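Side-chain contacts in peptidase M3B, oligoendopeptidase F (Enterococcus faecium, PDB 2QR4), which probably hydrolyses internal peptide bonds of short peptides, acting as a zinc-dependent oligoendopeptidase of the largely helical M3 family: residues Gly199-Tyr204 with Pro484-Glu489; Asp254-His259 with Gly434-Gln439; Phe442-His447 with Gly469-Lys474; Ile493-Phe496 with Tyr501-Gln504. All coordinates share one frame; numbering follows the deposited sequence.

How the interactions relate
All four contacts fall within the peptidase M3 region, where they join helices 190-206, 246-258, 418-454 and 461-476 with the loop leading to helix 503-520. Interaction 1 joins helix 190-206 to the loop that follows helix 461-476, and the chain between its two segments contains interactions 2 and 3. Those two share helix 418-454, with centres about 10 Å apart; Asn257 of segment 254-259 hydrogen-bonds both Glu444 and Lys474 of interaction 3. A salt bridge from Arg438 to Glu489 links interactions 2 and 1, although their centres are about 23 Å apart. Interaction 4 comes last along the chain, nearest the chain's centre, and packs against interaction 3 through Phe442 and Ile493.

Interaction 1: residues Gly199-Tyr204 with Pro484-Glu489; sequences GLYSVY and PEIKFE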
loop_
_atom_site.group_PDB
_atom_site.type_symbol
_atom_site.label_atom_id
_atom_site.label_comp_id
_atom_site.label_asym_id
_atom_site.label_seq_id
_atom_site.Cartn_x
_atom_site.Cartn_y
_atom_site.Cartn_z
ATOM N N GLY A 199 -2.995 -25.665 8.510
ATOM C CA GLY A 199 -2.651 -24.615 9.462
ATOM C C GLY A 199 -2.199 -23.350 8.744
ATOM O O GLY A 199 -2.680 -22.251 9.039
ATOM N N LEU A 200 -1.287 -23.506 7.785
ATOM C CA LEU A 200 -0.685 -22.353 7.122
ATOM C C LEU A 200 -1.747 -21.639 6.324
ATOM O O LEU A 200 -1.872 -20.419 6.389
ATOM C CB LEU A 200 0.469 -22.772 6.206
ATOM C CG LEU A 200 1.153 -21.645 5.417
ATOM C CD1 LEU A 200 2.420 -21.142 6.100
ATOM C CD2 LEU A 200 1.482 -22.100 4.016
ATOM N N TYR A 201 -2.535 -22.414 5.588
ATOM C CA TYR A 201 -3.562 -21.834 4.734
ATOM C C TYR A 201 -4.736 -21.230 5.491
ATOM O O TYR A 201 -5.403 -20.346 4.972
ATOM C CB TYR A 201 -4.000 -22.810 3.647
ATOM C CG TYR A 201 -3.017 -22.828 2.503
ATOM C CD1 TYR A 201 -3.030 -21.830 1.543
ATOM C CD2 TYR A 201 -2.038 -23.803 2.415
ATOM C CE1 TYR A 201 -2.103 -21.819 0.497
ATOM C CE2 TYR A 201 -1.112 -23.802 1.382
ATOM C CZ TYR A 201 -1.161 -22.809 0.420
ATOM O OH TYR A 201 -0.248 -22.807 -0.615
ATOM N N SER A 202 -4.985 -21.670 6.720
ATOM C CA SER A 202 -6.050 -21.030 7.492
ATOM C C SER A 202 -5.729 -19.543 7.669
ATOM O O SER A 202 -6.612 -18.708 7.685
ATOM C CB SER A 202 -6.257 -21.715 8.850
ATOM O OG SER A 202 -5.106 -21.581 9.670
ATOM N N VAL A 203 -4.450 -19.213 7.767
ATOM C CA VAL A 203 -4.047 -17.826 7.955
ATOM C C VAL A 203 -4.099 -17.006 6.661
ATOM O O VAL A 203 -4.553 -15.868 6.672
ATOM C CB VAL A 203 -2.635 -17.731 8.606
ATOM C CG1 VAL A 203 -2.147 -16.292 8.626
ATOM C CG2 VAL A 203 -2.676 -18.299 10.025
ATOM N N TYR A 204 -3.623 -17.564 5.551
ATOM C CA TYR A 204 -3.757 -16.868 4.267
ATOM C C TYR A 204 -5.205 -16.624 3.894
ATOM O O TYR A 204 -5.546 -15.572 3.360
ATOM C CB TYR A 204 -2.962 -17.561 3.151
ATOM C CG TYR A 204 -1.512 -17.288 3.368
ATOM C CD1 TYR A 204 -0.984 -16.026 3.119
ATOM C CD2 TYR A 204 -0.686 -18.247 3.934
ATOM C CE1 TYR A 204 0.343 -15.745 3.383
ATOM C CE2 TYR A 204 0.637 -17.980 4.196
ATOM C CZ TYR A 204 1.147 -16.732 3.920
ATOM O OH TYR A 204 2.463 -16.480 4.187
ATOM N N PRO A 484 -9.557 -26.982 -1.258
ATOM C CA PRO A 484 -10.039 -25.598 -1.143
ATOM C C PRO A 484 -8.946 -24.638 -0.682
ATOM O O PRO A 484 -8.951 -23.458 -1.047
ATOM C CB PRO A 484 -11.174 -25.666 -0.106
ATOM C CG PRO A 484 -11.173 -27.062 0.445
ATOM C CD PRO A 484 -10.269 -27.939 -0.388
ATOM N N GLU A 485 -7.992 -25.141 0.087
ATOM C CA GLU A 485 -6.959 -24.275 0.634
ATOM C C GLU A 485 -6.116 -23.637 -0.466
ATOM O O GLU A 485 -5.665 -22.496 -0.337
ATOM C CB GLU A 485 -6.079 -25.056 1.603
ATOM C CG GLU A 485 -6.784 -25.475 2.907
ATOM C CD GLU A 485 -7.546 -26.783 2.803
ATOM O OE1 GLU A 485 -7.576 -27.405 1.715
ATOM O OE2 GLU A 485 -8.109 -27.198 3.830
ATOM N N ILE A 486 -5.915 -24.361 -1.560
ATOM C CA ILE A 486 -4.948 -23.914 -2.556
ATOM C C ILE A 486 -5.467 -22.745 -3.380
ATOM O O ILE A 486 -4.721 -22.137 -4.128
ATOM C CB ILE A 486 -4.509 -25.056 -3.491
ATOM C CG1 ILE A 486 -3.085 -24.807 -3.965
ATOM C CG2 ILE A 486 -5.454 -25.197 -4.672
ATOM C CD1 ILE A 486 -2.055 -25.054 -2.877
ATOM N N LYS A 487 -6.749 -22.429 -3.250
ATOM C CA LYS A 487 -7.289 -21.244 -3.915
ATOM C C LYS A 487 -6.616 -19.958 -3.415
ATOM O O LYS A 487 -6.662 -18.930 -4.088
ATOM C CB LYS A 487 -8.806 -21.145 -3.720
ATOM C CG LYS A 487 -9.569 -22.303 -4.303
ATOM C CD LYS A 487 -11.028 -22.265 -3.896
ATOM C CE LYS A 487 -11.740 -21.106 -4.527
ATOM N NZ LYS A 487 -13.215 -21.333 -4.523
ATOM N N PHE A 488 -5.991 -20.015 -2.240
ATOM C CA PHE A 488 -5.424 -18.810 -1.630
ATOM C C PHE A 488 -3.913 -18.720 -1.786
ATOM O O PHE A 488 -3.295 -17.728 -1.388
ATOM C CB PHE A 488 -5.831 -18.721 -0.155
ATOM C CG PHE A 488 -7.305 -18.952 0.072
ATOM C CD1 PHE A 488 -8.250 -18.043 -0.412
ATOM C CD2 PHE A 488 -7.749 -20.080 0.742
ATOM C CE1 PHE A 488 -9.611 -18.244 -0.209
ATOM C CE2 PHE A 488 -9.126 -20.297 0.951
ATOM C CZ PHE A 488 -10.050 -19.378 0.477
ATOM N N GLU A 489 -3.314 -19.738 -2.397
ATOM C CA GLU A 489 -1.863 -19.712 -2.615
ATOM C C GLU A 489 -1.335 -18.434 -3.312
ATOM O O GLU A 489 -0.248 -17.988 -2.995
ATOM C CB GLU A 489 -1.376 -20.977 -3.347
ATOM C CG GLU A 489 0.143 -21.007 -3.561
ATOM C CD GLU A 489 0.633 -22.310 -4.161
ATOM O OE1 GLU A 489 1.674 -22.827 -3.694
ATOM O OE2 GLU A 489 -0.025 -22.823 -5.095
#
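Tyr201 carries this contact, laying its side chain along the short 3-10 turn of residues 485-489. At the root, Tyr201 CB touches Glu485 CB at 3.7 Å. Farther out, Tyr201 CD1 comes to 3.3 Å from the carbonyl oxygen Glu485 O, which approaches the ring at a slant and already accepts a backbone bond from Phe488 N. The phenol end slips alongside the turn: Tyr201 OH lies 3.5 Å from Glu489 CG and 3.7 Å from Ile486 CD1, while Glu489 CA sits at the ring edge, in its plane. With CG anti to its own carbonyl carbon (chi1 -80°), the tyrosine ring is directed across to the loop. Glu489 CG instead stands anti to the backbone N and the chain runs on extended, taking the carboxylate past the phenol to Tyr468 OH and to a salt bridge with Arg438. Phe197 of the same helix and Tyr181 of helix 178-185 also pack on Tyr201. The contact itself is therefore van der Waals packing of an aromatic ring on aliphatic carbons and backbone; the buried glutamate's charge is met from beyond it, which probably favours its ionised form.

Interaction 2: residues Asp254-His259 with Gly434-Gln439; sequences DVVNKH and GTVFRQ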
loop_
_atom_site.group_PDB
_atom_site.type_symbol
_atom_site.label_atom_id
_atom_site.label_comp_id
_atom_site.label_asym_id
_atom_site.label_seq_id
_atom_site.Cartn_x
_atom_site.Cartn_y
_atom_site.Cartn_z
ATOM N N ASP A 254 1.766 -20.994 -24.093
ATOM C CA ASP A 254 1.067 -21.860 -25.054
ATOM C C ASP A 254 1.615 -23.273 -25.128
ATOM O O ASP A 254 0.844 -24.233 -25.171
ATOM C CB ASP A 254 1.062 -21.251 -26.461
ATOM C CG ASP A 254 0.207 -19.998 -26.540
ATOM O OD1 ASP A 254 -0.535 -19.727 -25.571
ATOM O OD2 ASP A 254 0.277 -19.278 -27.560
ATOM N N VAL A 255 2.937 -23.411 -25.179
ATOM C CA VAL A 255 3.532 -24.746 -25.250
ATOM C C VAL A 255 3.286 -25.524 -23.952
ATOM O O VAL A 255 2.950 -26.705 -23.978
ATOM C CB VAL A 255 5.035 -24.681 -25.579
ATOM C CG1 VAL A 255 5.658 -26.059 -25.483
ATOM C CG2 VAL A 255 5.253 -24.075 -26.985
ATOM N N VAL A 256 3.414 -24.849 -22.816
ATOM C CA VAL A 256 3.142 -25.488 -21.541
ATOM C C VAL A 256 1.679 -25.918 -21.438
ATOM O O VAL A 256 1.392 -27.040 -21.041
ATOM C CB VAL A 256 3.557 -24.607 -20.342
ATOM C CG1 VAL A 256 3.029 -25.199 -19.055
ATOM C CG2 VAL A 256 5.091 -24.483 -20.275
ATOM N N ASN A 257 0.758 -25.042 -21.821
ATOM C CA ASN A 257 -0.663 -25.413 -21.850
ATOM C C ASN A 257 -0.981 -26.606 -22.741
ATOM O O ASN A 257 -1.799 -27.455 -22.389
ATOM C CB ASN A 257 -1.542 -24.223 -22.217
ATOM C CG ASN A 257 -1.950 -23.423 -21.003
ATOM O OD1 ASN A 257 -2.981 -23.691 -20.389
ATOM N ND2 ASN A 257 -1.107 -22.483 -20.609
ATOM N N LYS A 258 -0.312 -26.680 -23.882
ATOM C CA LYS A 258 -0.535 -27.761 -24.820
ATOM C C LYS A 258 0.036 -29.083 -24.275
ATOM O O LYS A 258 -0.388 -30.157 -24.697
ATOM C CB LYS A 258 0.050 -27.386 -26.190
ATOM C CG LYS A 258 0.126 -28.512 -27.214
ATOM C CD LYS A 258 0.809 -28.024 -28.507
ATOM C CE LYS A 258 1.541 -29.144 -29.266
ATOM N NZ LYS A 258 0.614 -29.973 -30.087
ATOM N N HIS A 259 0.960 -29.002 -23.314
ATOM C CA HIS A 259 1.591 -30.206 -22.751
ATOM C C HIS A 259 1.231 -30.517 -21.287
ATOM O O HIS A 259 1.937 -31.279 -20.621
ATOM C CB HIS A 259 3.115 -30.162 -22.912
ATOM C CG HIS A 259 3.564 -30.193 -24.335
ATOM N ND1 HIS A 259 3.816 -31.368 -25.006
ATOM C CD2 HIS A 259 3.773 -29.196 -25.226
ATOM C CE1 HIS A 259 4.161 -31.097 -26.250
ATOM N NE2 HIS A 259 4.148 -29.786 -26.409
ATOM N N GLY A 434 8.732 -28.263 -11.040
ATOM C CA GLY A 434 8.799 -27.004 -10.294
ATOM C C GLY A 434 9.255 -25.807 -11.119
ATOM O O GLY A 434 8.801 -24.682 -10.905
ATOM N N THR A 435 10.152 -26.037 -12.068
ATOM C CA THR A 435 10.774 -24.934 -12.758
ATOM C C THR A 435 10.062 -24.583 -14.062
ATOM O O THR A 435 10.052 -23.422 -14.462
ATOM C CB THR A 435 12.237 -25.222 -13.010
ATOM O OG1 THR A 435 12.797 -25.738 -11.805
ATOM C CG2 THR A 435 12.985 -23.953 -13.407
ATOM N N VAL A 436 9.456 -25.556 -14.737
ATOM C CA VAL A 436 8.669 -25.161 -15.905
ATOM C C VAL A 436 7.172 -25.033 -15.659
ATOM O O VAL A 436 6.619 -23.960 -15.879
ATOM C CB VAL A 436 9.041 -25.896 -17.217
ATOM C CG1 VAL A 436 9.832 -27.128 -16.945
ATOM C CG2 VAL A 436 7.818 -26.159 -18.077
ATOM N N PHE A 437 6.535 -26.097 -15.170
ATOM C CA PHE A 437 5.090 -26.101 -14.988
ATOM C C PHE A 437 4.629 -25.104 -13.921
ATOM O O PHE A 437 3.755 -24.265 -14.176
ATOM C CB PHE A 437 4.555 -27.524 -14.711
ATOM C CG PHE A 437 4.501 -28.388 -15.940
ATOM C CD1 PHE A 437 3.586 -28.118 -16.954
ATOM C CD2 PHE A 437 5.392 -29.449 -16.106
ATOM C CE1 PHE A 437 3.552 -28.901 -18.125
ATOM C CE2 PHE A 437 5.354 -30.247 -17.262
ATOM C CZ PHE A 437 4.430 -29.964 -18.271
ATOM N N ARG A 438 5.219 -25.188 -12.739
ATOM C CA ARG A 438 4.803 -24.340 -11.621
ATOM C C ARG A 438 5.131 -22.846 -11.862
ATOM O O ARG A 438 4.275 -21.975 -11.695
ATOM C CB ARG A 438 5.414 -24.878 -10.328
ATOM C CG ARG A 438 5.072 -24.133 -9.049
ATOM C CD ARG A 438 5.297 -25.064 -7.843
ATOM N NE ARG A 438 5.376 -24.358 -6.561
ATOM C CZ ARG A 438 4.322 -23.888 -5.889
ATOM N NH1 ARG A 438 4.509 -23.262 -4.741
ATOM N NH2 ARG A 438 3.078 -24.019 -6.361
ATOM N N GLN A 439 6.348 -22.552 -12.300
ATOM C CA GLN A 439 6.704 -21.168 -12.571
ATOM C C GLN A 439 5.880 -20.615 -13.722
ATOM O O GLN A 439 5.455 -19.453 -13.704
ATOM C CB GLN A 439 8.192 -21.021 -12.835
ATOM C CG GLN A 439 9.070 -21.512 -11.662
ATOM C CD GLN A 439 8.615 -20.967 -10.299
ATOM O OE1 GLN A 439 8.520 -21.711 -9.330
ATOM N NE2 GLN A 439 8.357 -19.665 -10.224
#
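The ring of Phe437 is approached obliquely by two groups from the 254-259 segment: a methyl of Val256 and the backbone carbonyl of His259. Val256 CG1 rests 3.6 Å from Phe437 CD1, and His259 O lies 3.7 Å from Phe437 CZ, so one flank of the ring, from CD1 to CZ, spans from the last helical turn to the residue just beyond it. His259 is the first residue to leave helical conformation, and its own imidazole leads away from the contact. The second methyl of Val256 serves a different neighbour: Val256 CG2 meets Val436 CG2 at 3.9 Å. CG1 of this valine is anti to the backbone N (chi1 170°) and CG2 is anti to the carbonyl carbon, an arrangement that splits the two branches between phenylalanine and valine. Val436 and Phe437 lie within a wider pi-type turn at 434-438. Everything that meets here is apolar apart from the carbonyl. Helix 246-258 thus packs its C-terminal turn on the middle of helix 418-454; Met563 of helix 557-579 and Tyr475 of helix 461-476 also touch Val256, while Phe509 of helix 503-520 packs on Val436.

Interaction 3: residues Phe442-His447 with Gly469-Lys474; sequences FAEFEH and GKLNAK
Phe445 and Leu471 mark the closest backbone approach, CA to CA 7.8 Å, between two helical segments that run nearly antiparallel, their axes at 150° and 10.9 Å apart. Leu471 reaches across with its two methyls. Leu471 CD2 packs 3.7 Å from Phe445 CB and also comes near the phenylalanine ring at a slant. The other branch turns to Glu444, with Leu471 CD1 3.6 Å from the carboxylate carbon Glu444 CD, so this leucine methyl lies against the carboxylate end of the glutamate. Next to it, Glu444 and Lys474 reach for each other from opposite directions. Lys474 NZ donates to Glu444 OE2 at 2.7 Å, forming a salt bridge on the syn side of the carboxylate, 19° out of its plane. Glu444 gets there fully extended, whereas the lysine chain is straight as far as CD and then bends at chi3 (84°), which turns the ammonium group onto the acid. Neither charge relies on this pair alone. Lys474 NZ also bonds Asn257 OD1, and Glu444 OE1 accepts from Asn257 ND2 and pairs with Tyr475 OH, so Asn257 of helix 246-258 bridges both ends and should hold the carboxylate in place. Tyr468 meets the Phe445 ring edge-to-face. Helices 418-454 and 461-476 follow one another in the chain and are joined by a short connection, so this is the packing of an antiparallel helical hairpin: an apolar leucine-phenylalanine contact flanked by a salt bridge, within the largely helical body of an M3-type peptidase.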
loop_
_atom_site.group_PDB
_atom_site.type_symbol
_atom_site.label_atom_id
_atom_site.label_comp_id
_atom_site.label_asym_id
_atom_site.label_seq_id
_atom_site.Cartn_x
_atom_site.Cartn_y
_atom_site.Cartn_z
ATOM N N PHE A 442 2.504 -19.675 -12.486
ATOM C CA PHE A 442 2.629 -18.373 -11.856
ATOM C C PHE A 442 2.674 -17.292 -12.927
ATOM O O PHE A 442 2.024 -16.260 -12.786
ATOM C CB PHE A 442 3.889 -18.296 -10.964
ATOM C CG PHE A 442 3.837 -19.180 -9.727
ATOM C CD1 PHE A 442 2.638 -19.702 -9.268
ATOM C CD2 PHE A 442 4.992 -19.440 -8.996
ATOM C CE1 PHE A 442 2.591 -20.501 -8.130
ATOM C CE2 PHE A 442 4.958 -20.233 -7.851
ATOM C CZ PHE A 442 3.748 -20.768 -7.414
ATOM N N ALA A 443 3.431 -17.531 -14.003
ATOM C CA ALA A 443 3.579 -16.521 -15.047
ATOM C C ALA A 443 2.257 -16.251 -15.730
ATOM O O ALA A 443 1.960 -15.109 -16.105
ATOM C CB ALA A 443 4.647 -16.910 -16.073
ATOM N N GLU A 444 1.470 -17.310 -15.890
ATOM C CA GLU A 444 0.152 -17.208 -16.502
ATOM C C GLU A 444 -0.797 -16.419 -15.600
ATOM O O GLU A 444 -1.547 -15.568 -16.081
ATOM C CB GLU A 444 -0.419 -18.597 -16.826
ATOM C CG GLU A 444 -1.708 -18.559 -17.684
ATOM C CD GLU A 444 -2.165 -19.945 -18.179
ATOM O OE1 GLU A 444 -1.416 -20.939 -18.059
ATOM O OE2 GLU A 444 -3.285 -20.041 -18.706
ATOM N N PHE A 445 -0.748 -16.683 -14.293
ATOM C CA PHE A 445 -1.590 -15.955 -13.355
ATOM C C PHE A 445 -1.160 -14.498 -13.270
ATOM O O PHE A 445 -1.994 -13.591 -13.249
ATOM C CB PHE A 445 -1.580 -16.599 -11.972
ATOM C CG PHE A 445 -2.721 -16.163 -11.096
ATOM C CD1 PHE A 445 -4.026 -16.494 -11.425
ATOM C CD2 PHE A 445 -2.489 -15.409 -9.946
ATOM C CE1 PHE A 445 -5.085 -16.084 -10.626
ATOM C CE2 PHE A 445 -3.539 -15.000 -9.135
ATOM C CZ PHE A 445 -4.839 -15.336 -9.474
ATOM N N GLU A 446 0.141 -14.257 -13.240
ATOM C CA GLU A 446 0.611 -12.874 -13.188
ATOM C C GLU A 446 0.055 -12.072 -14.350
ATOM O O GLU A 446 -0.461 -10.971 -14.165
ATOM C CB GLU A 446 2.131 -12.787 -13.159
ATOM C CG GLU A 446 2.657 -11.362 -13.134
ATOM C CD GLU A 446 4.152 -11.278 -12.790
ATOM O OE1 GLU A 446 4.877 -12.280 -12.973
ATOM O OE2 GLU A 446 4.603 -10.200 -12.338
ATOM N N HIS A 447 0.129 -12.635 -15.550
ATOM C CA HIS A 447 -0.350 -11.917 -16.717
ATOM C C HIS A 447 -1.861 -11.740 -16.649
ATOM O O HIS A 447 -2.380 -10.669 -16.972
ATOM C CB HIS A 447 0.059 -12.612 -18.015
ATOM C CG HIS A 447 -0.113 -11.753 -19.226
ATOM N ND1 HIS A 447 -0.719 -12.202 -20.380
ATOM C CD2 HIS A 447 0.225 -10.462 -19.456
ATOM C CE1 HIS A 447 -0.733 -11.231 -21.275
ATOM N NE2 HIS A 447 -0.166 -10.164 -20.739
ATOM N N GLY A 469 -7.769 -21.067 -8.158
ATOM C CA GLY A 469 -8.275 -22.439 -8.051
ATOM C C GLY A 469 -8.468 -23.127 -9.396
ATOM O O GLY A 469 -8.082 -24.290 -9.569
ATOM N N LYS A 470 -9.053 -22.423 -10.363
ATOM C CA LYS A 470 -9.313 -23.041 -11.671
ATOM C C LYS A 470 -8.035 -23.337 -12.440
ATOM O O LYS A 470 -7.902 -24.399 -13.055
ATOM C CB LYS A 470 -10.247 -22.175 -12.520
ATOM C CG LYS A 470 -11.702 -22.347 -12.147
ATOM C CD LYS A 470 -12.556 -21.146 -12.534
ATOM C CE LYS A 470 -13.977 -21.338 -11.978
ATOM N NZ LYS A 470 -14.974 -20.548 -12.736
ATOM N N LEU A 471 -7.097 -22.395 -12.389
ATOM C CA LEU A 471 -5.833 -22.510 -13.109
ATOM C C LEU A 471 -5.045 -23.676 -12.522
ATOM O O LEU A 471 -4.427 -24.457 -13.247
ATOM C CB LEU A 471 -5.035 -21.203 -12.988
ATOM C CG LEU A 471 -3.706 -21.062 -13.731
ATOM C CD1 LEU A 471 -3.920 -21.018 -15.226
ATOM C CD2 LEU A 471 -2.975 -19.807 -13.275
ATOM N N ASN A 472 -5.100 -23.811 -11.203
ATOM C CA ASN A 472 -4.402 -24.903 -10.542
ATOM C C ASN A 472 -4.913 -26.265 -11.011
ATOM O O ASN A 472 -4.124 -27.175 -11.272
ATOM C CB ASN A 472 -4.523 -24.785 -9.023
ATOM C CG ASN A 472 -3.411 -25.529 -8.296
ATOM O OD1 ASN A 472 -2.265 -25.094 -8.269
ATOM N ND2 ASN A 472 -3.752 -26.650 -7.704
ATOM N N ALA A 473 -6.232 -26.387 -11.137
ATOM C CA ALA A 473 -6.873 -27.645 -11.522
ATOM C C ALA A 473 -6.557 -27.970 -12.969
ATOM O O ALA A 473 -6.370 -29.135 -13.315
ATOM C CB ALA A 473 -8.401 -27.563 -11.309
ATOM N N LYS A 474 -6.504 -26.931 -13.807
ATOM C CA LYS A 474 -6.127 -27.079 -15.214
ATOM C C LYS A 474 -4.706 -27.639 -15.315
ATOM O O LYS A 474 -4.431 -28.530 -16.113
ATOM C CB LYS A 474 -6.193 -25.719 -15.930
ATOM C CG LYS A 474 -5.884 -25.767 -17.439
ATOM C CD LYS A 474 -6.011 -24.395 -18.147
ATOM C CE LYS A 474 -4.711 -23.578 -17.995
ATOM N NZ LYS A 474 -4.641 -22.347 -18.863
#

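Interaction 4: residues Ile493-Phe496 with Tyr501-Gln504; sequences IPHF and YVFQ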
loop_
_atom_site.group_PDB
_atom_site.type_symbol
_atom_site.label_atom_id
_atom_site.label_comp_id
_atom_site.label_asym_id
_atom_site.label_seq_id
_atom_site.Cartn_x
_atom_site.Cartn_y
_atom_site.Cartn_z
ATOM N N ILE A 493 2.893 -15.781 -2.515
ATOM C CA ILE A 493 3.993 -15.820 -3.491
ATOM C C ILE A 493 4.642 -14.445 -3.692
ATOM O O ILE A 493 4.076 -13.588 -4.347
ATOM C CB ILE A 493 3.467 -16.341 -4.832
ATOM C CG1 ILE A 493 2.986 -17.789 -4.658
ATOM C CG2 ILE A 493 4.533 -16.237 -5.910
ATOM C CD1 ILE A 493 2.293 -18.325 -5.869
ATOM N N PRO A 494 5.837 -14.241 -3.127
ATOM C CA PRO A 494 6.573 -12.962 -3.179
ATOM C C PRO A 494 6.814 -12.473 -4.611
ATOM O O PRO A 494 6.872 -11.265 -4.861
ATOM C CB PRO A 494 7.937 -13.293 -2.520
ATOM C CG PRO A 494 7.713 -14.556 -1.740
ATOM C CD PRO A 494 6.594 -15.302 -2.427
ATOM N N HIS A 495 6.945 -13.405 -5.547
ATOM C CA HIS A 495 7.335 -13.055 -6.908
ATOM C C HIS A 495 6.293 -12.256 -7.645
ATOM O O HIS A 495 6.613 -11.596 -8.632
ATOM C CB HIS A 495 7.719 -14.292 -7.708
ATOM C CG HIS A 495 9.009 -14.898 -7.265
ATOM N ND1 HIS A 495 9.074 -15.915 -6.335
ATOM C CD2 HIS A 495 10.288 -14.602 -7.590
ATOM C CE1 HIS A 495 10.340 -16.234 -6.127
ATOM N NE2 HIS A 495 11.095 -15.455 -6.879
ATOM N N PHE A 496 5.056 -12.293 -7.161
ATOM C CA PHE A 496 3.997 -11.523 -7.800
ATOM C C PHE A 496 4.162 -10.041 -7.538
ATOM O O PHE A 496 3.500 -9.240 -8.188
ATOM C CB PHE A 496 2.625 -11.970 -7.326
ATOM C CG PHE A 496 2.189 -13.277 -7.894
ATOM C CD1 PHE A 496 2.605 -13.664 -9.166
ATOM C CD2 PHE A 496 1.350 -14.115 -7.172
ATOM C CE1 PHE A 496 2.192 -14.874 -9.708
ATOM C CE2 PHE A 496 0.940 -15.334 -7.703
ATOM C CZ PHE A 496 1.354 -15.707 -8.977
ATOM N N TYR A 501 8.681 -11.410 -13.587
ATOM C CA TYR A 501 9.976 -11.994 -13.332
ATOM C C TYR A 501 9.969 -13.516 -13.473
ATOM O O TYR A 501 10.867 -14.077 -14.107
ATOM C CB TYR A 501 10.402 -11.603 -11.931
ATOM C CG TYR A 501 11.756 -12.061 -11.484
ATOM C CD1 TYR A 501 12.875 -11.295 -11.740
ATOM C CD2 TYR A 501 11.904 -13.220 -10.736
ATOM C CE1 TYR A 501 14.120 -11.678 -11.297
ATOM C CE2 TYR A 501 13.139 -13.621 -10.282
ATOM C CZ TYR A 501 14.252 -12.841 -10.566
ATOM O OH TYR A 501 15.503 -13.215 -10.125
ATOM N N VAL A 502 8.954 -14.179 -12.912
ATOM C CA VAL A 502 8.972 -15.655 -12.816
ATOM C C VAL A 502 9.071 -16.455 -14.116
ATOM O O VAL A 502 9.625 -17.546 -14.100
ATOM C CB VAL A 502 7.768 -16.227 -12.030
ATOM C CG1 VAL A 502 7.913 -15.951 -10.569
ATOM C CG2 VAL A 502 6.466 -15.685 -12.583
ATOM N N PHE A 503 8.533 -15.948 -15.225
ATOM C CA PHE A 503 8.544 -16.735 -16.462
ATOM C C PHE A 503 9.957 -17.060 -16.881
ATOM O O PHE A 503 10.192 -18.026 -17.606
ATOM C CB PHE A 503 7.822 -16.031 -17.611
ATOM C CG PHE A 503 8.645 -14.986 -18.320
ATOM C CD1 PHE A 503 9.155 -15.232 -19.592
ATOM C CD2 PHE A 503 8.867 -13.732 -17.740
ATOM C CE1 PHE A 503 9.906 -14.250 -20.269
ATOM C CE2 PHE A 503 9.607 -12.747 -18.397
ATOM C CZ PHE A 503 10.138 -13.001 -19.660
ATOM N N GLN A 504 10.906 -16.254 -16.427
ATOM C CA GLN A 504 12.286 -16.474 -16.830
ATOM C C GLN A 504 12.868 -17.773 -16.284
ATOM O O GLN A 504 13.808 -18.317 -16.861
ATOM C CB GLN A 504 13.155 -15.266 -16.486
ATOM C CG GLN A 504 12.919 -14.129 -17.467
ATOM C CD GLN A 504 13.511 -12.811 -17.026
ATOM O OE1 GLN A 504 13.043 -12.193 -16.065
ATOM N NE2 GLN A 504 14.536 -12.360 -17.743
HETATM O O HOH W 1 7.217 -12.308 -11.477
#
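A single water joins His495 and Tyr501 through their backbones. It accepts from Tyr501 N at 2.7 Å and donates to His495 O at 3.0 Å, closing the short loop between the two residues without any direct bond from one to the other. Beside this bridge the side chains pack. Val502 CG1 presses against the root of the histidine, 3.3 Å from His495 CB, and stays close to the imidazole, 3.6 Å from His495 CG, where it comes in obliquely. This methyl is placed by its torsion: CG1 is anti to the valine's carbonyl carbon (chi1 -73°), beside the backbone N. The two rings, by contrast, meet rim to rim. His495 CD2 and Tyr501 CD2 are 3.8 Å apart, the tyrosine carbon lying at the imidazole edge near its plane. Their planes differ by only 15° and their centroids stand 6.0 Å apart, so neither ring covers the other and this is not a stack. Tyr498, from the intervening loop, touches both: its ring meets Tyr501 edge-to-face and His495 with the planes inclined at about 55°. Val502 also touches Gln439 and Glu446 of helix 418-454. The contact lies just ahead of helix 503-520, in a tyrosine-rich stretch that carries one histidine, consistent with M3 relatives, where such a loop is thought to line the substrate cleft. Chemically, the bridging water satisfies one backbone acceptor and one donor, while the valine methyl and the Tyr501 rim probably restrict the imidazole, whose NE2 is also hydrogen-bonded close by in the chain.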